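Local coordinates for protein acetaldehyde dehydrogenase (Acetylating) (Geobacillus thermoglucosidasius, PDB 5J78) that probably catalyses the reversible, coenzyme A-dependent oxidation of acetaldehyde to acetyl-CoA with NAD+ as the electron acceptor, at residues Y247-A252 and I398-E403; I262-F267 and A422-G427; L279-S284 and L368-V373; T351-E356 and Q384-V389; L392-G397 and A415-V420. All coordinates share one frame; numbering follows the deposited sequence.

Interaction 1 (Y247-A252 and I398-E403); sequences YIHESA and IHAEDE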
# COMPACT_ATOMS: atom_id res chain seq x y z
N TYR A 247 -36.09 24.10 7.70
CA TYR A 247 -37.24 24.18 8.61
C TYR A 247 -38.10 25.38 8.25
O TYR A 247 -37.60 26.51 8.22
CB TYR A 247 -36.75 24.29 10.06
CG TYR A 247 -37.80 24.44 11.14
CD1 TYR A 247 -39.01 23.74 11.08
CD2 TYR A 247 -37.57 25.25 12.25
CE1 TYR A 247 -39.97 23.87 12.09
CE2 TYR A 247 -38.52 25.38 13.26
CZ TYR A 247 -39.72 24.69 13.18
OH TYR A 247 -40.65 24.82 14.18
N ILE A 248 -39.39 25.15 7.97
CA ILE A 248 -40.33 26.26 7.82
C ILE A 248 -41.17 26.30 9.09
O ILE A 248 -42.02 25.44 9.33
CB ILE A 248 -41.25 26.15 6.57
CG1 ILE A 248 -40.42 25.90 5.31
CG2 ILE A 248 -42.08 27.44 6.41
CD1 ILE A 248 -41.24 25.64 4.04
N HIS A 249 -40.90 27.30 9.91
CA HIS A 249 -41.60 27.49 11.18
C HIS A 249 -42.92 28.22 10.94
O HIS A 249 -43.04 28.98 9.98
CB HIS A 249 -40.69 28.29 12.12
CG HIS A 249 -41.33 28.69 13.41
ND1 HIS A 249 -41.65 30.00 13.70
CD2 HIS A 249 -41.68 27.97 14.50
CE1 HIS A 249 -42.19 30.06 14.90
NE2 HIS A 249 -42.21 28.85 15.42
N GLU A 250 -43.91 27.99 11.81
CA GLU A 250 -45.25 28.57 11.64
C GLU A 250 -45.22 30.09 11.50
O GLU A 250 -46.15 30.68 10.94
CB GLU A 250 -46.15 28.17 12.81
CG GLU A 250 -46.00 29.04 14.05
CD GLU A 250 -46.67 28.44 15.29
OE1 GLU A 250 -46.83 29.17 16.29
OE2 GLU A 250 -47.03 27.24 15.26
N SER A 251 -44.16 30.72 11.97
CA SER A 251 -44.04 32.18 11.90
C SER A 251 -43.59 32.68 10.52
O SER A 251 -43.49 33.89 10.32
CB SER A 251 -43.05 32.68 12.95
OG SER A 251 -41.75 32.18 12.73
N ALA A 252 -43.30 31.77 9.59
CA ALA A 252 -42.76 32.17 8.28
C ALA A 252 -43.74 32.88 7.37
O ALA A 252 -44.92 32.52 7.31
CB ALA A 252 -42.24 30.94 7.55
N ILE A 398 -33.40 27.70 7.75
CA ILE A 398 -34.65 27.90 8.47
C ILE A 398 -35.36 29.14 7.94
O ILE A 398 -34.72 30.15 7.66
CB ILE A 398 -34.42 28.04 10.01
CG1 ILE A 398 -35.72 28.44 10.71
CG2 ILE A 398 -33.31 29.06 10.31
CD1 ILE A 398 -35.66 28.38 12.24
N HIS A 399 -36.69 29.04 7.80
CA HIS A 399 -37.54 30.20 7.47
C HIS A 399 -38.45 30.54 8.63
O HIS A 399 -39.24 29.71 9.07
CB HIS A 399 -38.36 29.92 6.22
CG HIS A 399 -37.53 29.80 4.99
ND1 HIS A 399 -37.18 30.89 4.22
CD2 HIS A 399 -36.94 28.73 4.42
CE1 HIS A 399 -36.43 30.49 3.21
NE2 HIS A 399 -36.26 29.18 3.31
N ALA A 400 -38.35 31.78 9.11
CA ALA A 400 -39.03 32.15 10.35
C ALA A 400 -38.95 33.65 10.59
O ALA A 400 -38.03 34.30 10.13
CB ALA A 400 -38.42 31.38 11.52
N GLU A 401 -39.95 34.20 11.28
CA GLU A 401 -39.89 35.61 11.68
C GLU A 401 -39.76 35.76 13.20
O GLU A 401 -39.54 36.85 13.72
CB GLU A 401 -41.13 36.35 11.17
CG GLU A 401 -41.23 36.37 9.64
CD GLU A 401 -40.03 37.04 8.97
OE1 GLU A 401 -39.38 37.89 9.61
OE2 GLU A 401 -39.75 36.72 7.79
N ASP A 402 -39.88 34.64 13.90
CA ASP A 402 -39.73 34.60 15.35
C ASP A 402 -38.24 34.50 15.69
O ASP A 402 -37.66 33.43 15.58
CB ASP A 402 -40.53 33.42 15.92
CG ASP A 402 -40.60 33.44 17.44
OD1 ASP A 402 -39.66 33.94 18.09
OD2 ASP A 402 -41.60 32.92 17.98
N GLU A 403 -37.65 35.62 16.09
CA GLU A 403 -36.22 35.71 16.40
C GLU A 403 -35.74 34.73 17.47
O GLU A 403 -34.62 34.22 17.40
CB GLU A 403 -35.87 37.12 16.84
CG GLU A 403 -34.42 37.32 17.35
CD GLU A 403 -33.38 37.03 16.29
OE1 GLU A 403 -33.69 37.12 15.08
OE2 GLU A 403 -32.23 36.72 16.66
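His399 and Tyr247 lose 67 and 64 Å² of surface here and Ser251 loses 53 Å², which makes these three the centre of the contact. His399 works through its backbone: its N gives a nearly straight bond to Tyr247 O (2.7 Å, 170° at the hydrogen), and its O accepts from His249 N at 3.0 Å. One residue thus bonds to both neighbours of Ile248, the signature of a parallel beta ladder. The side chains of His399 and Ile248 leave on one face of the sheet, those of Tyr247 and Ile398 on the other. On that second face the two lie side by side, both with the first branch anti to the backbone N (Tyr247 chi1 178°), and Tyr247 CD2 is 3.7 Å from Ile398 CD1. His249 N lies above the centre of the tyrosine ring, whose hydroxyl is bound by Asp282.

Beyond the strands a type I turn, His249 to Ala252, swings Ser251 back over the 398-403 segment. Its OG accepts from Glu401 N at 3.1 Å and weakly from Asp402 N at 3.3 Å, and it also touches Ala400 CB at 3.6 Å. One hydroxyl therefore holds the bend that leads to Asp402, the N-cap of the next helix.

Strands 244-248 and 395-399 are inner neighbours in the seven-stranded parallel sheet, consistent with the catalytic domain of this family. Helix 254-265 packs on the His399 face through Ala257, Leu260 and Ile261, while helices 376-388 and 403-410 lie against Tyr247 and Ile398.

Interaction 2 (I262-F267 and A422-G427); sequences IQSKTF and AGTTFG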
# COMPACT_ATOMS: atom_id res chain seq x y z
N ILE A 262 -37.80 27.33 -3.91
CA ILE A 262 -37.94 26.78 -5.26
C ILE A 262 -36.88 27.36 -6.16
O ILE A 262 -36.27 26.65 -6.96
CB ILE A 262 -39.36 27.04 -5.84
CG1 ILE A 262 -40.37 26.11 -5.17
CG2 ILE A 262 -39.38 26.81 -7.34
CD1 ILE A 262 -41.86 26.39 -5.55
N GLN A 263 -36.62 28.66 -6.02
CA GLN A 263 -35.57 29.26 -6.82
C GLN A 263 -34.21 28.59 -6.54
O GLN A 263 -33.44 28.31 -7.46
CB GLN A 263 -35.47 30.77 -6.54
CG GLN A 263 -34.59 31.49 -7.56
CD GLN A 263 -34.34 32.95 -7.23
OE1 GLN A 263 -34.75 33.46 -6.18
NE2 GLN A 263 -33.65 33.64 -8.13
N SER A 264 -33.93 28.33 -5.27
CA SER A 264 -32.67 27.72 -4.85
C SER A 264 -32.58 26.26 -5.26
O SER A 264 -31.55 25.81 -5.78
CB SER A 264 -32.50 27.85 -3.32
OG SER A 264 -31.48 27.00 -2.85
N LYS A 265 -33.66 25.51 -5.02
CA LYS A 265 -33.68 24.06 -5.28
C LYS A 265 -33.57 23.73 -6.76
O LYS A 265 -32.87 22.78 -7.13
CB LYS A 265 -34.96 23.45 -4.70
CG LYS A 265 -35.18 21.98 -5.01
CD LYS A 265 -33.98 21.13 -4.64
CE LYS A 265 -34.37 19.71 -4.46
NZ LYS A 265 -33.18 18.87 -4.15
N THR A 266 -34.25 24.50 -7.60
CA THR A 266 -34.27 24.20 -9.02
C THR A 266 -33.13 24.87 -9.77
O THR A 266 -32.99 24.70 -10.97
CB THR A 266 -35.63 24.61 -9.65
OG1 THR A 266 -35.79 26.03 -9.60
CG2 THR A 266 -36.78 23.93 -8.91
N PHE A 267 -32.30 25.63 -9.06
CA PHE A 267 -31.19 26.32 -9.71
C PHE A 267 -30.22 25.29 -10.28
O PHE A 267 -29.74 24.40 -9.58
CB PHE A 267 -30.48 27.27 -8.74
CG PHE A 267 -29.35 28.04 -9.37
CD1 PHE A 267 -29.59 29.23 -10.05
CD2 PHE A 267 -28.04 27.61 -9.25
CE1 PHE A 267 -28.55 29.97 -10.62
CE2 PHE A 267 -26.98 28.33 -9.82
CZ PHE A 267 -27.24 29.52 -10.51
N ALA A 422 -33.37 32.64 3.44
CA ALA A 422 -32.79 32.73 2.11
C ALA A 422 -32.75 31.34 1.51
O ALA A 422 -32.95 30.33 2.20
CB ALA A 422 -31.39 33.35 2.15
N GLY A 423 -32.53 31.26 0.20
CA GLY A 423 -32.38 29.96 -0.42
C GLY A 423 -31.02 29.43 -0.01
O GLY A 423 -30.05 30.19 0.07
N THR A 424 -30.93 28.14 0.26
CA THR A 424 -29.70 27.62 0.82
C THR A 424 -28.62 27.50 -0.25
O THR A 424 -27.43 27.60 0.07
CB THR A 424 -29.94 26.28 1.52
OG1 THR A 424 -30.53 25.34 0.62
CG2 THR A 424 -30.84 26.49 2.74
N THR A 425 -29.01 27.29 -1.50
CA THR A 425 -28.03 27.29 -2.59
C THR A 425 -27.27 28.60 -2.57
O THR A 425 -26.03 28.63 -2.49
CB THR A 425 -28.66 27.10 -3.98
OG1 THR A 425 -29.16 25.77 -4.09
CG2 THR A 425 -27.63 27.33 -5.09
N PHE A 426 -28.02 29.69 -2.63
CA PHE A 426 -27.43 31.02 -2.78
C PHE A 426 -26.86 31.55 -1.46
O PHE A 426 -25.90 32.33 -1.45
CB PHE A 426 -28.47 31.98 -3.33
CG PHE A 426 -29.11 31.50 -4.60
CD1 PHE A 426 -28.32 31.10 -5.68
CD2 PHE A 426 -30.49 31.42 -4.72
CE1 PHE A 426 -28.91 30.62 -6.85
CE2 PHE A 426 -31.09 30.96 -5.89
CZ PHE A 426 -30.30 30.55 -6.95
N GLY A 427 -27.46 31.14 -0.35
CA GLY A 427 -26.92 31.51 0.95
C GLY A 427 -25.60 30.82 1.21
O GLY A 427 -24.61 31.45 1.59
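Phe267 reaches across to Phe426 along most of its length. Its CB already meets Phe426 CZ at 3.7 Å. From there CG, anti to the backbone N (chi1 -178°), carries the ring so that CD1 comes to 3.4 Å from Phe426 CZ, while CE1, further out, faces Phe426 CE1 at 3.8 Å. The tip, CZ, is 4.2 Å from Phe426 CE1. On the other side of the ring's axis CD2 nears the methyl CG2 of Thr425. The result is a T-shaped stack: the edge of Phe426 points at a face of Phe267, with ring centroids 4.9 Å apart and planes at 80°. An alanine in place of Phe267 would remove the face that receives this edge and would probably leave a gap beside Phe426, freeing its ring to shift.

Beside the rings, Ser264 docks on the start of helix 424-428. Its OG accepts from Thr425 N at 2.8 Å, and its O receives Thr425 OG1 at 2.9 Å from above the carbonyl plane. Ser264 CB lies 3.6 Å from Gly423 CA, where a side chain on the glycine would collide with it.

Glu276 binds both Ser264 OG and Thr424 N, and Thr424 OG1 bonds to Ala274 O, next to Cys273, which is oxidised to 3-sulfinoalanine. A carboxylate set at the N-terminus of helix 424-428 is likely to be favoured by the helix dipole. The contact pairs an apolar stack with hydrogen-bonded polar groups on Ser264, Thr424 and Thr425, all buried residues.

Interaction 3 (L279-S284 and L368-V373); sequences LLVDES and LAFYIV. Unlike the reference sequence in segment 368-373: Ile372 (reference Thr).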
# COMPACT_ATOMS: atom_id res chain seq x y z
N LEU A 279 -37.67 19.43 3.31
CA LEU A 279 -38.33 20.48 4.06
C LEU A 279 -38.94 19.87 5.30
O LEU A 279 -39.48 18.77 5.25
CB LEU A 279 -39.42 21.17 3.23
CG LEU A 279 -39.00 21.82 1.92
CD1 LEU A 279 -40.24 22.49 1.32
CD2 LEU A 279 -37.89 22.83 2.14
N LEU A 280 -38.81 20.58 6.41
CA LEU A 280 -39.42 20.20 7.68
C LEU A 280 -40.46 21.28 7.98
O LEU A 280 -40.10 22.45 8.09
CB LEU A 280 -38.37 20.10 8.80
CG LEU A 280 -37.00 19.57 8.38
CD1 LEU A 280 -36.06 19.68 9.57
CD2 LEU A 280 -37.06 18.13 7.89
N VAL A 281 -41.73 20.90 8.08
CA VAL A 281 -42.80 21.90 8.12
C VAL A 281 -43.72 21.74 9.33
O VAL A 281 -44.19 20.63 9.64
CB VAL A 281 -43.63 21.86 6.81
CG1 VAL A 281 -44.71 22.93 6.80
CG2 VAL A 281 -42.71 22.04 5.62
N ASP A 282 -43.96 22.86 10.01
CA ASP A 282 -44.84 22.87 11.17
C ASP A 282 -46.23 22.43 10.71
O ASP A 282 -46.72 22.90 9.69
CB ASP A 282 -44.90 24.27 11.82
CG ASP A 282 -43.86 24.49 12.90
OD1 ASP A 282 -43.22 23.51 13.35
OD2 ASP A 282 -43.70 25.66 13.32
N GLU A 283 -46.83 21.51 11.44
CA GLU A 283 -48.11 20.95 11.07
C GLU A 283 -49.12 22.06 10.91
O GLU A 283 -49.91 22.07 9.97
CB GLU A 283 -48.57 19.94 12.11
CG GLU A 283 -49.58 18.95 11.57
CD GLU A 283 -50.08 17.99 12.63
OE1 GLU A 283 -50.05 18.35 13.82
OE2 GLU A 283 -50.50 16.87 12.26
N SER A 284 -49.05 23.04 11.80
CA SER A 284 -50.01 24.12 11.81
C SER A 284 -50.10 24.92 10.51
O SER A 284 -51.08 25.61 10.29
CB SER A 284 -49.68 25.08 12.96
OG SER A 284 -48.37 25.59 12.83
N LEU A 368 -37.47 16.92 -3.75
CA LEU A 368 -37.48 17.46 -2.42
C LEU A 368 -38.32 16.55 -1.53
O LEU A 368 -39.45 16.22 -1.89
CB LEU A 368 -38.05 18.88 -2.46
CG LEU A 368 -37.76 19.86 -1.34
CD1 LEU A 368 -36.27 19.97 -1.04
CD2 LEU A 368 -38.33 21.21 -1.71
N ALA A 369 -37.78 16.11 -0.40
CA ALA A 369 -38.58 15.40 0.61
C ALA A 369 -39.36 16.41 1.44
O ALA A 369 -38.93 17.54 1.61
CB ALA A 369 -37.71 14.54 1.51
N PHE A 370 -40.51 15.97 1.97
CA PHE A 370 -41.41 16.84 2.73
C PHE A 370 -41.80 16.19 4.05
O PHE A 370 -42.54 15.20 4.06
CB PHE A 370 -42.66 17.14 1.90
CG PHE A 370 -43.54 18.22 2.48
CD1 PHE A 370 -44.52 17.92 3.42
CD2 PHE A 370 -43.41 19.52 2.07
CE1 PHE A 370 -45.33 18.91 3.93
CE2 PHE A 370 -44.22 20.52 2.59
CZ PHE A 370 -45.18 20.21 3.51
N TYR A 371 -41.31 16.74 5.16
CA TYR A 371 -41.56 16.18 6.49
C TYR A 371 -42.44 17.12 7.28
O TYR A 371 -42.19 18.33 7.33
CB TYR A 371 -40.27 15.93 7.26
CG TYR A 371 -39.35 14.86 6.70
CD1 TYR A 371 -38.44 15.16 5.70
CD2 TYR A 371 -39.38 13.57 7.20
CE1 TYR A 371 -37.58 14.19 5.20
CE2 TYR A 371 -38.53 12.59 6.71
CZ TYR A 371 -37.63 12.91 5.70
OH TYR A 371 -36.79 11.94 5.20
N ILE A 372 -43.44 16.53 7.93
CA ILE A 372 -44.32 17.23 8.85
C ILE A 372 -43.78 17.13 10.27
O ILE A 372 -43.43 16.03 10.72
CB ILE A 372 -45.76 16.65 8.87
CG1 ILE A 372 -46.16 16.06 7.51
CG2 ILE A 372 -46.77 17.71 9.34
CD1 ILE A 372 -46.34 17.06 6.47
N VAL A 373 -43.74 18.24 10.99
CA VAL A 373 -43.24 18.21 12.36
C VAL A 373 -44.18 19.01 13.23
O VAL A 373 -44.88 19.89 12.74
CB VAL A 373 -41.80 18.77 12.48
CG1 VAL A 373 -40.88 18.04 11.52
CG2 VAL A 373 -41.77 20.28 12.23
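Leu279 O accepts from Tyr371 N at 2.7 Å, with 163° at the hydrogen. Tyr371 O passes the pattern on by accepting from Val281 N, also at 2.7 Å. With Leu279 N to Ala369 O, Val373 N to Val281 O and Glu283 N to Val373 O, all at 2.8 Å, five backbone bonds alternate from strand to strand. This is a regular parallel ladder, and the short strand axes are inclined at 31°.

Side chains sort onto two faces. On one, Leu280 and Tyr371 run side by side, with Leu280 CD2 3.9 Å from Tyr371 CD1, and Val373 CG2 comes near Asp282 OD1. The tyrosine CG sits anti to its carbonyl carbon (chi1 -66°), which leaves Leu279 O in plane at the ring's edge; the hydroxyl at the far end bonds to Glu352 O. Replacing Tyr371 by an alanine would strip away both the ring and the hydroxyl, and would probably leave Glu352 O without this donor and Leu280 without its flank. On the other face, the Val281 side chain crosses that of Phe370 obliquely, CG2 3.7 Å from CE2, and Leu368 lies across Leu279 at about a right angle, its CD2 against CG.

The carboxylate of Asp282 also accepts from Glu250 N, in the turn that follows the next strand. Strand 276-282 lies between strands 244-248 and 367-373; helix 376-388 covers the Leu280 and Tyr371 face with Leu386 and Leu382, and helix 286-295 packs on Val281 and Phe370 through Val289, Val290 and Leu293.

Interaction 4 (T351-E356 and Q384-V389); sequences TEVGKE and QKLLEV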
# COMPACT_ATOMS: atom_id res chain seq x y z
N THR A 351 -41.61 10.25 6.04
CA THR A 351 -41.52 10.21 7.50
C THR A 351 -40.20 9.59 7.99
O THR A 351 -39.77 9.88 9.10
CB THR A 351 -42.70 9.42 8.12
OG1 THR A 351 -42.63 8.05 7.70
CG2 THR A 351 -44.03 10.03 7.70
N GLU A 352 -39.58 8.75 7.16
CA GLU A 352 -38.34 8.05 7.53
C GLU A 352 -37.06 8.69 6.97
O GLU A 352 -37.07 9.36 5.93
CB GLU A 352 -38.42 6.59 7.08
CG GLU A 352 -39.48 5.76 7.80
CD GLU A 352 -39.48 5.97 9.30
OE1 GLU A 352 -38.47 5.61 9.96
OE2 GLU A 352 -40.48 6.51 9.82
N VAL A 353 -35.95 8.44 7.66
CA VAL A 353 -34.62 8.95 7.29
C VAL A 353 -33.59 7.82 7.30
O VAL A 353 -33.52 7.05 8.25
CB VAL A 353 -34.17 10.06 8.27
CG1 VAL A 353 -32.77 10.62 7.89
CG2 VAL A 353 -35.21 11.17 8.32
N GLY A 354 -32.80 7.71 6.24
CA GLY A 354 -31.78 6.68 6.19
C GLY A 354 -31.35 6.41 4.78
O GLY A 354 -32.07 6.73 3.84
N LYS A 355 -30.17 5.82 4.63
CA LYS A 355 -29.58 5.56 3.31
C LYS A 355 -30.51 4.70 2.47
O LYS A 355 -30.41 4.68 1.24
CB LYS A 355 -28.21 4.86 3.43
CG LYS A 355 -27.31 5.29 4.59
CD LYS A 355 -26.45 6.50 4.25
CE LYS A 355 -25.86 7.09 5.53
NZ LYS A 355 -25.01 8.30 5.29
N GLU A 356 -31.41 3.98 3.13
CA GLU A 356 -32.28 3.02 2.46
C GLU A 356 -33.64 3.63 2.15
O GLU A 356 -34.51 2.96 1.63
CB GLU A 356 -32.45 1.76 3.32
CG GLU A 356 -33.34 1.90 4.57
CD GLU A 356 -32.65 2.59 5.76
OE1 GLU A 356 -31.74 3.43 5.55
OE2 GLU A 356 -33.03 2.28 6.91
N GLN A 384 -31.12 16.82 12.49
CA GLN A 384 -29.90 16.15 12.94
C GLN A 384 -29.74 14.81 12.23
O GLN A 384 -28.65 14.49 11.73
CB GLN A 384 -29.92 15.97 14.48
CG GLN A 384 -28.75 15.20 15.03
CD GLN A 384 -27.43 15.93 14.82
OE1 GLN A 384 -27.39 17.16 14.71
NE2 GLN A 384 -26.36 15.16 14.76
N LYS A 385 -30.83 14.06 12.12
CA LYS A 385 -30.81 12.76 11.42
C LYS A 385 -30.52 12.85 9.91
O LYS A 385 -29.83 12.00 9.35
CB LYS A 385 -32.15 12.05 11.61
CG LYS A 385 -32.38 11.44 12.98
CD LYS A 385 -33.44 10.33 12.89
CE LYS A 385 -33.90 9.84 14.25
NZ LYS A 385 -34.82 10.81 14.90
N LEU A 386 -31.09 13.86 9.26
CA LEU A 386 -30.83 14.10 7.84
C LEU A 386 -29.35 14.46 7.59
O LEU A 386 -28.74 13.97 6.64
CB LEU A 386 -31.77 15.19 7.34
CG LEU A 386 -33.22 14.69 7.31
CD1 LEU A 386 -34.24 15.81 7.42
CD2 LEU A 386 -33.47 13.87 6.06
N LEU A 387 -28.77 15.30 8.45
CA LEU A 387 -27.36 15.67 8.30
C LEU A 387 -26.48 14.43 8.43
O LEU A 387 -25.51 14.28 7.70
CB LEU A 387 -26.97 16.71 9.32
CG LEU A 387 -27.63 18.06 9.07
CD1 LEU A 387 -27.37 18.96 10.24
CD2 LEU A 387 -27.14 18.72 7.75
N GLU A 388 -26.85 13.53 9.32
CA GLU A 388 -26.09 12.30 9.50
C GLU A 388 -26.15 11.39 8.28
O GLU A 388 -25.26 10.56 8.09
CB GLU A 388 -26.59 11.58 10.76
CG GLU A 388 -26.24 12.40 11.99
CD GLU A 388 -26.82 11.87 13.29
OE1 GLU A 388 -27.83 11.13 13.26
OE2 GLU A 388 -26.26 12.22 14.35
N VAL A 389 -27.15 11.55 7.42
CA VAL A 389 -27.15 10.85 6.12
C VAL A 389 -26.39 11.66 5.04
O VAL A 389 -26.94 11.99 4.00
CB VAL A 389 -28.60 10.55 5.60
CG1 VAL A 389 -28.57 9.54 4.47
CG2 VAL A 389 -29.48 10.03 6.70
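Lys385 is the first residue of the 384-389 segment to meet the loop: its carbonyl O lies 3.6 Å from Val353 CG1, and its CB is 4.0 Å from the same methyl. One residue on, Leu386 sends CD2 across Val353 at about a right angle, touching CG1 at 3.8 Å and CG2 at 3.9 Å, so this one methyl spans both branches of the valine. Glu388 contributes its backbone O, 3.6 Å from Lys355 NZ. Val389, just past the helix, then meets two residues with its two branches. CG2 comes to 3.5 Å from Val353 CG1, while CG1, anti to the backbone N (chi1 -165°), faces Lys355 CD at 3.7 Å as the lysine chain slides past in the opposite direction. Val353 is thereby wedged among Lys385, Leu386 and Val389, where helix 376-388 ends, and it also touches Tyr371 on strand 367-373. Between the two loop side chains Gly354 has phi and psi both at 160°, where a CB would jam against the preceding carbonyl O.

The chemistry is that of apolar packing between a surface loop and a helix end. The lysine ammonium, near the last carbonyls of that helix, would probably be favoured there by the helix dipole.

Interaction 5 (L392-G397 and A415-V420); sequences LGHTVG and AGRIVV. With ACT (acetate ion), chain E.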
# COMPACT_ATOMS: atom_id res chain seq x y z
N LEU A 392 -23.19 16.29 7.16
CA LEU A 392 -22.60 16.92 8.36
C LEU A 392 -21.57 18.00 8.04
O LEU A 392 -20.68 17.82 7.20
CB LEU A 392 -21.97 15.86 9.26
CG LEU A 392 -22.96 14.98 10.03
CD1 LEU A 392 -22.22 13.78 10.62
CD2 LEU A 392 -23.69 15.75 11.11
N GLY A 393 -21.69 19.11 8.75
CA GLY A 393 -20.77 20.22 8.63
C GLY A 393 -21.09 21.15 7.47
O GLY A 393 -20.46 22.18 7.34
N HIS A 394 -22.07 20.81 6.63
CA HIS A 394 -22.25 21.58 5.40
C HIS A 394 -23.18 22.78 5.60
O HIS A 394 -22.71 23.85 6.00
CB HIS A 394 -22.73 20.67 4.27
CG HIS A 394 -22.46 21.22 2.91
ND1 HIS A 394 -23.04 22.38 2.45
CD2 HIS A 394 -21.64 20.80 1.93
CE1 HIS A 394 -22.63 22.63 1.23
NE2 HIS A 394 -21.77 21.68 0.88
N THR A 395 -24.48 22.60 5.35
CA THR A 395 -25.44 23.71 5.38
C THR A 395 -26.79 23.27 5.93
O THR A 395 -27.22 22.15 5.70
CB THR A 395 -25.64 24.28 3.97
OG1 THR A 395 -24.37 24.60 3.42
CG2 THR A 395 -26.49 25.54 3.99
N VAL A 396 -27.42 24.16 6.69
CA VAL A 396 -28.84 24.03 7.04
C VAL A 396 -29.57 25.34 6.74
O VAL A 396 -28.95 26.39 6.55
CB VAL A 396 -29.06 23.68 8.54
CG1 VAL A 396 -28.54 22.29 8.86
CG2 VAL A 396 -28.43 24.70 9.43
N GLY A 397 -30.90 25.26 6.71
CA GLY A 397 -31.73 26.44 6.55
C GLY A 397 -32.91 26.49 7.51
O GLY A 397 -33.38 25.46 8.02
N ALA A 415 -23.37 22.62 11.13
CA ALA A 415 -23.24 23.07 9.77
C ALA A 415 -22.43 24.36 9.78
O ALA A 415 -22.65 25.22 10.62
CB ALA A 415 -24.65 23.30 9.12
N GLY A 416 -21.49 24.49 8.84
CA GLY A 416 -20.71 25.71 8.76
C GLY A 416 -21.47 26.92 8.25
O GLY A 416 -21.11 28.08 8.54
N ARG A 417 -22.51 26.66 7.46
CA ARG A 417 -23.39 27.69 6.91
C ARG A 417 -24.80 27.46 7.43
O ARG A 417 -25.41 26.46 7.08
CB ARG A 417 -23.40 27.66 5.37
CG ARG A 417 -22.12 28.20 4.68
CD ARG A 417 -21.59 27.20 3.70
NE ARG A 417 -21.27 25.96 4.41
CZ ARG A 417 -20.06 25.65 4.87
NH1 ARG A 417 -19.00 26.43 4.64
NH2 ARG A 417 -19.90 24.51 5.53
N ILE A 418 -25.31 28.37 8.25
CA ILE A 418 -26.63 28.24 8.86
C ILE A 418 -27.48 29.39 8.31
O ILE A 418 -27.38 30.54 8.75
CB ILE A 418 -26.55 28.25 10.40
CG1 ILE A 418 -25.74 27.04 10.90
CG2 ILE A 418 -27.95 28.14 11.02
CD1 ILE A 418 -25.35 27.08 12.38
N VAL A 419 -28.26 29.07 7.28
CA VAL A 419 -28.87 30.10 6.43
C VAL A 419 -30.27 30.45 6.94
O VAL A 419 -31.11 29.57 7.10
CB VAL A 419 -28.95 29.63 4.94
CG1 VAL A 419 -29.60 30.67 4.06
CG2 VAL A 419 -27.55 29.32 4.40
N VAL A 420 -30.52 31.73 7.19
CA VAL A 420 -31.81 32.20 7.68
C VAL A 420 -32.52 33.04 6.61
O VAL A 420 -31.98 34.04 6.10
CB VAL A 420 -31.67 33.04 8.98
CG1 VAL A 420 -33.05 33.39 9.54
CG2 VAL A 420 -30.88 32.26 10.02
C ACT E . -21.22 23.90 -2.65
O ACT E . -20.63 23.12 -1.89
OXT ACT E . -22.44 24.08 -2.41
CH3 ACT E . -20.50 24.58 -3.78
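Arg417 bends across to the 392-397 segment and grips His394 O side-on, at the head of the beta-alpha-beta unit made of strand 395-399, helix 403-410 and strand 415-420. Bent at chi2 (127°) and chi3 (-60°), its side chain brings NE to 3.0 Å from that oxygen, above the carbonyl plane, and NH2 to 2.9 Å, tilted 22° from it; the oxygen lies close to the guanidinium plane. Arg417 N adds a third bond to His394 O at 3.2 Å, so side chain and backbone hold one carbonyl together. The guanidinium is also bound by Gly442 O and by Asn454 OD1. On the Arg417 face of the sheet Thr395 stands at about a right angle to Arg417, its CG2 against Val419 CG2. On the opposite face Val396 and Ile418 lie side by side and point the same way, their CG2 methyls 3.8 Å apart.

The ladder continues with Val419 N to Val396 O, and beyond strand 417-420 the sheet passes to a parallel strand of the second subunit. At the other end the His394 ring bonds through ND1 to Thr395 OG1 (2.8 Å), and its NE2 makes a weak 3.3 Å bond to O of an acetate ion, probably from the crystallisation liquor.

How the interactions relate
Interactions 1, 3 and 5 are ladders of one parallel sheet: strand 244-248 joins 1 to 3 through Ile248 N and Leu280 O, and strand 395-399 is shared by 1 and 5. Backbone bonding runs through all three buried contacts, with Ser251 and Arg417 adding side-chain bonds in 1 and 5. Interaction 2 is equally buried but joins a helix to the start of another, through rings and hydroxyls; it touches interaction 5 where Thr424 CG2 packs on Gly397. Interaction 4 is partly exposed and apolar, and meets interaction 3 where Leu386 CD1 packs on Leu280 CD2. Interactions 2 and 5 reach the second subunit, interaction 1 only by Glu403, and 3 and 4 not at all.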